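Local coordinates for galactose-1-phosphate uridylyltransferase (Pyrobaculum aerophilum str. IM2, PDB 6K9Z), which probably transfers uridylyl groups between UDP-glucose and hexose 1-phosphates such as galactose 1-phosphate, and binds zinc, iron and UDP, at residues P201-I206 with H266-G271; F124-G129 with M245-V250. The protein carries 1 engineered substitution. All blocks are in the same frame, centred on the assembly; numbering follows the deposited sequence.

How the interactions relate
Both interactions are buried pairings of antiparallel strands in one nine-stranded sheet, the half-barrel of this fold, and their centres lie about 10 Å apart. Interaction 2 joins the N-terminal and C-terminal HIT-clan halves, whereas interaction 1 lies within the C-terminal one. They are neighbours: strand 247-252 runs beside strand 266-271, with probable hydrogen bonds from Tyr-270 N to Ile-248 O and from Glu-268 N to Val-250 O. Their chemistry differs. Interaction 1 supplies His-266 and Glu-268 to an iron(III) ion, with His-205 and Glu-203 beside them; interaction 2 sets an arginine, a lysine and a tyrosine beside acidic partners. Interaction 2 meets the second subunit through four residues, interaction 1 through Tyr-270 alone.

Interaction 1: residues P201-I206 with H266-G271; sequences PHEVHI and HFEIYG. With FE (Fe (III) ion), chain E.
His-202 pairs with Gly-271, Val-204 with Ile-269 and Ile-206 with Phe-267 in an antiparallel ladder of six backbone hydrogen bonds, the two strands running 167° apart. On the face bearing Glu-203, His-205, Glu-268 and Tyr-270 the contact is polar. With CG of His-205 anti to the carbonyl carbon (chi1 -70°), its imidazole lies on Glu-268, whose CG sits 3.6 Å from the ring centroid, a CH-pi contact over the middle of the ring. Ring and carboxylate are stacked with planes 23° apart, and His-205 CE1 comes within 3.0 Å of Glu-268 OE1. His-205 NE2 donates to the anti side of Glu-203 OE2 at 2.8 Å, which, with the stack, helps to fix the ring's rotation; Glu-203 OE1 is held by Lys-199 N and Trp-200 N.

This face of the half-barrel carries the iron site: His-266 NE2 (2.2 Å) and Glu-268 OE1 (2.3 Å) bind iron(III) together with a water, Glu-156 and His-252. A hydrogen bond from His-266 ND1 to His-264 O helps orient that ring. Tyr-270 OH bonds to Glu-268 OE2 at 2.6 Å, a second-shell grip on the oxygen that does not bind the metal. An alanine at His-205 would probably leave Glu-203 OE2 without its N-H donor and open a gap beside the Glu-268 carboxylate.

On the other face the branched chains of Val-204, Ile-206 and Ile-269 suit packing against helix 220-240, and Ile-206 CD1 meets Ile-269 CD1 at 3.7 Å.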
ATOM      1  N   PRO A 201      11.835   3.781   1.708  1.00 19.45           N
ATOM      2  CA  PRO A 201      13.244   4.109   1.445  1.00 20.90           C
ATOM      3  C   PRO A 201      13.868   4.938   2.575  1.00 20.64           C
ATOM      4  O   PRO A 201      15.033   4.737   2.824  1.00 21.28           O
ATOM      5  CB  PRO A 201      13.225   4.942   0.162  1.00 22.26           C
ATOM      6  CG  PRO A 201      11.889   4.671  -0.464  1.00 21.75           C
ATOM      7  CD  PRO A 201      10.950   4.224   0.613  1.00 20.69           C
ATOM      8  N   HIS A 202      13.098   5.817   3.241  1.00 18.78           N
ATOM      9  CA  HIS A 202      13.567   6.501   4.470  1.00 19.29           C
ATOM     10  C   HIS A 202      12.517   6.393   5.556  1.00 19.35           C
ATOM     11  O   HIS A 202      11.749   7.411   5.711  1.00 22.79           O
ATOM     12  CB  HIS A 202      13.887   7.968   4.216  1.00 18.75           C
ATOM     13  CG  HIS A 202      15.115   8.152   3.393  1.00 19.40           C
ATOM     14  ND1 HIS A 202      15.085   8.143   1.993  1.00 19.89           N
ATOM     15  CD2 HIS A 202      16.399   8.307   3.743  1.00 19.75           C
ATOM     16  CE1 HIS A 202      16.332   8.331   1.547  1.00 20.63           C
ATOM     17  NE2 HIS A 202      17.156   8.437   2.602  1.00 20.99           N
ATOM     18  N   GLU A 203      12.558   5.361   6.388  1.00 17.45           N
ATOM     19  CA  GLU A 203      11.435   5.105   7.314  1.00 16.35           C
ATOM     20  C   GLU A 203      11.937   5.314   8.737  1.00 16.17           C
ATOM     21  O   GLU A 203      12.967   4.754   9.091  1.00 16.92           O
ATOM     22  CB  GLU A 203      10.849   3.716   7.070  1.00 15.99           C
ATOM     23  CG  GLU A 203       9.714   3.395   8.051  1.00 15.87           C
ATOM     24  CD  GLU A 203       8.906   2.175   7.625  1.00 15.80           C
ATOM     25  OE1 GLU A 203       9.223   1.617   6.552  1.00 15.84           O
ATOM     26  OE2 GLU A 203       8.012   1.767   8.411  1.00 16.24           O
ATOM     27  N   VAL A 204      11.247   6.172   9.463  1.00 15.92           N
ATOM     28  CA  VAL A 204      11.591   6.479  10.873  1.00 15.83           C
ATOM     29  C   VAL A 204      10.340   6.312  11.715  1.00 15.42           C
ATOM     30  O   VAL A 204       9.257   6.843  11.338  1.00 15.34           O
ATOM     31  CB  VAL A 204      12.212   7.884  10.988  1.00 16.20           C
ATOM     32  CG1 VAL A 204      12.544   8.167  12.460  1.00 16.51           C
ATOM     33  CG2 VAL A 204      13.432   8.083  10.139  1.00 17.11           C
ATOM     34  N   HIS A 205      10.450   5.554  12.810  1.00 14.67           N
ATOM     35  CA  HIS A 205       9.356   5.416  13.808  1.00 14.35           C
ATOM     36  C   HIS A 205       9.717   6.232  15.042  1.00 14.10           C
ATOM     37  O   HIS A 205      10.923   6.197  15.463  1.00 14.38           O
ATOM     38  CB  HIS A 205       9.134   3.954  14.127  1.00 14.64           C
ATOM     39  CG  HIS A 205       8.531   3.175  13.019  1.00 14.26           C
ATOM     40  ND1 HIS A 205       7.983   1.951  13.226  1.00 14.44           N
ATOM     41  CD2 HIS A 205       8.451   3.445  11.693  1.00 14.83           C
ATOM     42  CE1 HIS A 205       7.575   1.472  12.066  1.00 14.41           C
ATOM     43  NE2 HIS A 205       7.871   2.373  11.097  1.00 14.47           N
ATOM     44  N   ILE A 206       8.747   6.950  15.585  1.00 13.50           N
ATOM     45  CA  ILE A 206       8.972   7.834  16.749  1.00 13.97           C
ATOM     46  C   ILE A 206       8.087   7.260  17.864  1.00 13.92           C
ATOM     47  O   ILE A 206       6.819   7.346  17.791  1.00 14.37           O
ATOM     48  CB  ILE A 206       8.736   9.305  16.410  1.00 14.49           C
ATOM     49  CG1 ILE A 206       9.604   9.721  15.203  1.00 14.81           C
ATOM     50  CG2 ILE A 206       8.985  10.212  17.611  1.00 14.84           C
ATOM     51  CD1 ILE A 206       9.483  11.177  14.773  1.00 15.17           C
ATOM     52  N   HIS A 266       2.915   5.108  18.357  1.00 13.37           N
ATOM     53  CA  HIS A 266       4.155   5.520  17.643  1.00 12.74           C
ATOM     54  C   HIS A 266       3.728   6.268  16.384  1.00 12.75           C
ATOM     55  O   HIS A 266       2.637   5.911  15.823  1.00 12.82           O
ATOM     56  CB  HIS A 266       5.051   4.312  17.329  1.00 12.94           C
ATOM     57  CG  HIS A 266       4.310   3.142  16.740  1.00 12.51           C
ATOM     58  ND1 HIS A 266       3.520   2.275  17.514  1.00 12.38           N
ATOM     59  CD2 HIS A 266       4.259   2.665  15.483  1.00 12.63           C
ATOM     60  CE1 HIS A 266       3.010   1.336  16.725  1.00 13.83           C
ATOM     61  NE2 HIS A 266       3.483   1.503  15.501  1.00 12.50           N
ATOM     62  N   PHE A 267       4.544   7.214  15.937  1.00 12.75           N
ATOM     63  CA  PHE A 267       4.422   7.837  14.613  1.00 13.38           C
ATOM     64  C   PHE A 267       5.283   7.039  13.633  1.00 13.78           C
ATOM     65  O   PHE A 267       6.431   6.715  13.978  1.00 14.53           O
ATOM     66  CB  PHE A 267       4.806   9.303  14.643  1.00 13.81           C
ATOM     67  CG  PHE A 267       3.839  10.165  15.413  1.00 14.15           C
ATOM     68  CD1 PHE A 267       3.933  10.235  16.803  1.00 15.14           C
ATOM     69  CD2 PHE A 267       2.845  10.864  14.772  1.00 15.56           C
ATOM     70  CE1 PHE A 267       3.071  11.061  17.525  1.00 15.59           C
ATOM     71  CE2 PHE A 267       2.021  11.712  15.490  1.00 15.59           C
ATOM     72  CZ  PHE A 267       2.065  11.740  16.860  1.00 15.92           C
ATOM     73  N   GLU A 268       4.706   6.681  12.475  1.00 13.76           N
ATOM     74  CA  GLU A 268       5.512   6.111  11.370  1.00 13.91           C
ATOM     75  C   GLU A 268       5.655   7.215  10.323  1.00 13.85           C
ATOM     76  O   GLU A 268       4.645   7.802   9.911  1.00 14.14           O
ATOM     77  CB  GLU A 268       4.952   4.801  10.832  1.00 14.19           C
ATOM     78  CG  GLU A 268       4.734   3.739  11.875  1.00 14.75           C
ATOM     79  CD  GLU A 268       4.398   2.369  11.355  1.00 15.79           C
ATOM     80  OE1 GLU A 268       4.564   1.412  12.121  1.00 16.72           O
ATOM     81  OE2 GLU A 268       3.925   2.289  10.209  1.00 16.72           O
ATOM     82  N   ILE A 269       6.884   7.423   9.861  1.00 13.82           N
ATOM     83  CA  ILE A 269       7.157   8.364   8.768  1.00 14.33           C
ATOM     84  C   ILE A 269       7.804   7.575   7.619  1.00 14.54           C
ATOM     85  O   ILE A 269       8.854   6.931   7.857  1.00 13.90           O
ATOM     86  CB  ILE A 269       8.050   9.509   9.268  1.00 15.31           C
ATOM     87  CG1 ILE A 269       7.437  10.351  10.379  1.00 15.46           C
ATOM     88  CG2 ILE A 269       8.439  10.393   8.111  1.00 15.66           C
ATOM     89  CD1 ILE A 269       8.492  11.120  11.164  1.00 16.89           C
ATOM     90  N   TYR A 270       7.224   7.691   6.428  1.00 14.90           N
ATOM     91  CA  TYR A 270       7.685   7.035   5.184  1.00 15.51           C
ATOM     92  C   TYR A 270       8.189   8.140   4.277  1.00 16.90           C
ATOM     93  O   TYR A 270       7.375   8.775   3.685  1.00 16.42           O
ATOM     94  CB  TYR A 270       6.577   6.229   4.535  1.00 15.67           C
ATOM     95  CG  TYR A 270       5.739   5.376   5.441  1.00 15.30           C
ATOM     96  CD1 TYR A 270       6.236   4.739   6.554  1.00 15.71           C
ATOM     97  CD2 TYR A 270       4.417   5.151   5.103  1.00 16.26           C
ATOM     98  CE1 TYR A 270       5.452   3.900   7.331  1.00 14.91           C
ATOM     99  CE2 TYR A 270       3.587   4.348   5.871  1.00 16.25           C
ATOM    100  CZ  TYR A 270       4.108   3.744   7.020  1.00 16.06           C
ATOM    101  OH  TYR A 270       3.270   2.964   7.766  1.00 16.03           O
ATOM    102  N   GLY A 271       9.503   8.379   4.257  1.00 17.41           N
ATOM    103  CA  GLY A 271      10.133   9.255   3.261  1.00 17.64           C
ATOM    104  C   GLY A 271      10.260   8.533   1.957  1.00 18.44           C
ATOM    105  O   GLY A 271      10.797   7.379   1.955  1.00 18.19           O
TER
HETATM  106 FE    FE E 403       3.007   0.572  13.546  1.00 14.53          FE
HETATM  107  O   HOH W   1       4.664  -0.902  13.827  1.00 15.61           O

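Interaction 2: residues F124-G129 with M245-V250; sequences FFRNKG and MPYIMV
The central seam of the half-barrel sheet runs here, where strand 121-128 from the N-terminal half lies antiparallel to strand 247-252 from the C-terminal one, their short axes 175° apart. Arg-126 pairs with Met-249 and Lys-128 with Tyr-247, each through two backbone hydrogen bonds.

Lys-128 and Tyr-247 carry much of the side-chain contact. Lys-128 CB stands 3.7 Å from the centroid of the tyrosine ring, over one face but offset toward the rim, in a CH-pi contact. In Tyr-247 chi1 (67°) places CG between the backbone N and the carbonyl carbon, and the ring built on it has Lys-128 CB over that face. A lysine suits this place because its methylenes can lie on the ring while its amine reaches polar partners.

Arg-126 extends from the same face, crossing Tyr-247 obliquely with guanidinium and ring planes 24° apart. Its NH1 comes within 2.9 Å of Tyr-247 OH. Acidic residues meet all three polar ends: Arg-126 NH2 and Lys-128 NZ form salt bridges with Glu-82 and Asp-89, and Tyr-247 OH bonds to Asp-90.

On the reverse face, Asn-127 OD1 lies 3.8 Å from Ile-248 CG1 and accepts a hydrogen bond from Gly-284 N of the second subunit. Phe-125 CB approaches Val-250 CG2 at 4.3 Å, and the Phe-125 ring meets UDP-binding Tyr-144 edge-to-face. Glycine suits position Gly-129, where a CB would press on the preceding carbonyl O and on Pro-246 CB. Back on the lysine side, a water accepts from Lys-128 NZ at 3.1 Å and donates to Met-245 O at 2.7 Å.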
ATOM      1  N   PHE A 124      -4.911   9.947  12.800  1.00 15.15           N
ATOM      2  CA  PHE A 124      -4.210  11.200  12.412  1.00 15.45           C
ATOM      3  C   PHE A 124      -3.132  10.853  11.380  1.00 14.15           C
ATOM      4  O   PHE A 124      -2.319   9.943  11.660  1.00 12.83           O
ATOM      5  CB  PHE A 124      -3.606  11.814  13.676  1.00 16.95           C
ATOM      6  CG  PHE A 124      -2.776  13.037  13.450  1.00 19.71           C
ATOM      7  CD1 PHE A 124      -3.316  14.147  12.874  1.00 19.89           C
ATOM      8  CD2 PHE A 124      -1.484  13.127  13.935  1.00 25.75           C
ATOM      9  CE1 PHE A 124      -2.565  15.269  12.631  1.00 21.68           C
ATOM     10  CE2 PHE A 124      -0.728  14.283  13.740  1.00 27.53           C
ATOM     11  CZ  PHE A 124      -1.272  15.354  13.070  1.00 25.88           C
ATOM     12  N   PHE A 125      -3.102  11.542  10.245  1.00 13.86           N
ATOM     13  CA  PHE A 125      -2.087  11.273   9.207  1.00 13.95           C
ATOM     14  C   PHE A 125      -1.761  12.557   8.469  1.00 14.36           C
ATOM     15  O   PHE A 125      -2.503  13.526   8.570  1.00 14.31           O
ATOM     16  CB  PHE A 125      -2.489  10.144   8.258  1.00 14.32           C
ATOM     17  CG  PHE A 125      -3.687  10.411   7.409  1.00 14.80           C
ATOM     18  CD1 PHE A 125      -4.960  10.225   7.921  1.00 15.54           C
ATOM     19  CD2 PHE A 125      -3.540  10.878   6.110  1.00 15.12           C
ATOM     20  CE1 PHE A 125      -6.072  10.431   7.120  1.00 15.67           C
ATOM     21  CE2 PHE A 125      -4.646  11.125   5.323  1.00 16.13           C
ATOM     22  CZ  PHE A 125      -5.918  10.914   5.821  1.00 16.19           C
ATOM     23  N   ARG A 126      -0.616  12.531   7.775  1.00 14.85           N
ATOM     24  CA  ARG A 126      -0.170  13.704   7.036  1.00 16.11           C
ATOM     25  C   ARG A 126       0.447  13.195   5.749  1.00 16.23           C
ATOM     26  O   ARG A 126       1.327  12.356   5.819  1.00 15.38           O
ATOM     27  CB  ARG A 126       0.789  14.533   7.879  1.00 17.01           C
ATOM     28  CG  ARG A 126       1.128  15.906   7.284  1.00 18.77           C
ATOM     29  CD  ARG A 126       2.116  16.684   8.193  1.00 18.83           C
ATOM     30  NE  ARG A 126       2.035  18.109   7.957  1.00 19.71           N
ATOM     31  CZ  ARG A 126       2.651  18.769   6.959  1.00 21.49           C
ATOM     32  NH1 ARG A 126       3.443  18.125   6.101  1.00 21.64           N
ATOM     33  NH2 ARG A 126       2.407  20.061   6.760  1.00 21.12           N
ATOM     34  N   ASN A 127       0.019  13.761   4.625  1.00 16.36           N
ATOM     35  CA  ASN A 127       0.676  13.511   3.320  1.00 17.44           C
ATOM     36  C   ASN A 127       1.414  14.786   2.925  1.00 17.66           C
ATOM     37  O   ASN A 127       0.818  15.860   3.028  1.00 17.14           O
ATOM     38  CB  ASN A 127      -0.333  13.138   2.235  1.00 18.53           C
ATOM     39  CG  ASN A 127      -1.061  11.863   2.587  1.00 19.17           C
ATOM     40  OD1 ASN A 127      -0.409  10.882   2.950  1.00 19.12           O
ATOM     41  ND2 ASN A 127      -2.388  11.871   2.437  1.00 19.39           N
ATOM     42  N   LYS A 128       2.664  14.661   2.427  1.00 18.33           N
ATOM     43  CA  LYS A 128       3.445  15.873   2.099  1.00 18.55           C
ATOM     44  C   LYS A 128       4.129  15.652   0.760  1.00 19.02           C
ATOM     45  O   LYS A 128       4.828  14.647   0.608  1.00 18.03           O
ATOM     46  CB  LYS A 128       4.471  16.141   3.210  1.00 19.51           C
ATOM     47  CG  LYS A 128       5.196  17.464   3.069  1.00 21.75           C
ATOM     48  CD  LYS A 128       6.423  17.450   2.168  1.00 24.05           C
ATOM     49  CE  LYS A 128       7.171  18.768   2.220  1.00 26.37           C
ATOM     50  NZ  LYS A 128       8.539  18.632   1.660  1.00 29.73           N
ATOM     51  N   GLY A 129       3.877  16.537  -0.190  1.00 20.15           N
ATOM     52  CA  GLY A 129       4.598  16.525  -1.464  1.00 22.30           C
ATOM     53  C   GLY A 129       3.664  16.398  -2.657  1.00 23.99           C
ATOM     54  O   GLY A 129       2.813  15.497  -2.705  1.00 23.83           O
ATOM     55  N   MET A 245      11.970  16.048   0.580  1.00 25.54           N
ATOM     56  CA  MET A 245      11.482  14.688   0.273  1.00 24.21           C
ATOM     57  C   MET A 245       9.983  14.632   0.559  1.00 21.87           C
ATOM     58  O   MET A 245       9.521  15.010   1.646  1.00 20.68           O
ATOM     59  CB  MET A 245      12.180  13.699   1.210  1.00 23.36           C
ATOM     60  CG  MET A 245      11.972  12.335   0.827  1.00 23.25           C
ATOM     61  SD  MET A 245      12.705  11.170   1.952  1.00 20.94           S
ATOM     62  CE  MET A 245      14.446  11.578   1.861  1.00 22.72           C
ATOM     63  N   PRO A 246       9.182  14.099  -0.370  1.00 20.71           N
ATOM     64  CA  PRO A 246       7.789  13.808  -0.054  1.00 19.87           C
ATOM     65  C   PRO A 246       7.772  12.721   1.011  1.00 18.87           C
ATOM     66  O   PRO A 246       8.615  11.781   1.037  1.00 18.47           O
ATOM     67  CB  PRO A 246       7.175  13.337  -1.374  1.00 20.54           C
ATOM     68  CG  PRO A 246       8.389  12.883  -2.184  1.00 21.00           C
ATOM     69  CD  PRO A 246       9.561  13.722  -1.733  1.00 21.81           C
ATOM     70  N   TYR A 247       6.780  12.791   1.887  1.00 17.47           N
ATOM     71  CA  TYR A 247       6.662  11.755   2.930  1.00 17.11           C
ATOM     72  C   TYR A 247       5.204  11.614   3.362  1.00 17.00           C
ATOM     73  O   TYR A 247       4.338  12.509   3.093  1.00 16.40           O
ATOM     74  CB  TYR A 247       7.532  12.068   4.152  1.00 17.11           C
ATOM     75  CG  TYR A 247       7.104  13.283   4.929  1.00 17.45           C
ATOM     76  CD1 TYR A 247       6.112  13.182   5.877  1.00 17.39           C
ATOM     77  CD2 TYR A 247       7.671  14.515   4.698  1.00 18.35           C
ATOM     78  CE1 TYR A 247       5.666  14.279   6.591  1.00 17.78           C
ATOM     79  CE2 TYR A 247       7.242  15.632   5.404  1.00 18.87           C
ATOM     80  CZ  TYR A 247       6.223  15.510   6.325  1.00 18.31           C
ATOM     81  OH  TYR A 247       5.743  16.593   6.996  1.00 19.05           O
ATOM     82  N   ILE A 248       4.998  10.506   4.069  1.00 16.56           N
ATOM     83  CA  ILE A 248       3.731  10.112   4.702  1.00 16.86           C
ATOM     84  C   ILE A 248       4.035   9.997   6.182  1.00 16.54           C
ATOM     85  O   ILE A 248       5.054   9.408   6.531  1.00 16.32           O
ATOM     86  CB  ILE A 248       3.246   8.796   4.127  1.00 18.97           C
ATOM     87  CG1 ILE A 248       2.851   8.999   2.661  1.00 19.79           C
ATOM     88  CG2 ILE A 248       2.150   8.217   4.981  1.00 19.29           C
ATOM     89  CD1 ILE A 248       3.123   7.818   1.798  1.00 21.54           C
ATOM     90  N   MET A 249       3.158  10.527   7.000  1.00 16.14           N
ATOM     91  CA  MET A 249       3.231  10.299   8.467  1.00 15.90           C
ATOM     92  C   MET A 249       1.890   9.801   8.994  1.00 15.33           C
ATOM     93  O   MET A 249       0.864  10.305   8.551  1.00 16.05           O
ATOM     94  CB  MET A 249       3.606  11.581   9.191  1.00 18.13           C
ATOM     95  CG  MET A 249       3.632  11.377  10.694  1.00 20.09           C
ATOM     96  SD  MET A 249       4.550  12.722  11.495  1.00 26.62           S
ATOM     97  CE  MET A 249       3.277  13.973  11.426  1.00 24.36           C
ATOM     98  N   VAL A 250       1.918   8.768   9.834  1.00 14.29           N
ATOM     99  CA  VAL A 250       0.685   8.204  10.416  1.00 13.82           C
ATOM    100  C   VAL A 250       0.958   7.934  11.893  1.00 13.30           C
ATOM    101  O   VAL A 250       2.026   7.529  12.249  1.00 13.37           O
ATOM    102  CB  VAL A 250       0.222   6.950   9.639  1.00 14.05           C
ATOM    103  CG1 VAL A 250       1.237   5.836   9.695  1.00 13.97           C
ATOM    104  CG2 VAL A 250      -1.172   6.474  10.037  1.00 13.88           C
TER
HETATM  105  O   HOH W   2      10.589  16.908   3.159  1.00 23.77           O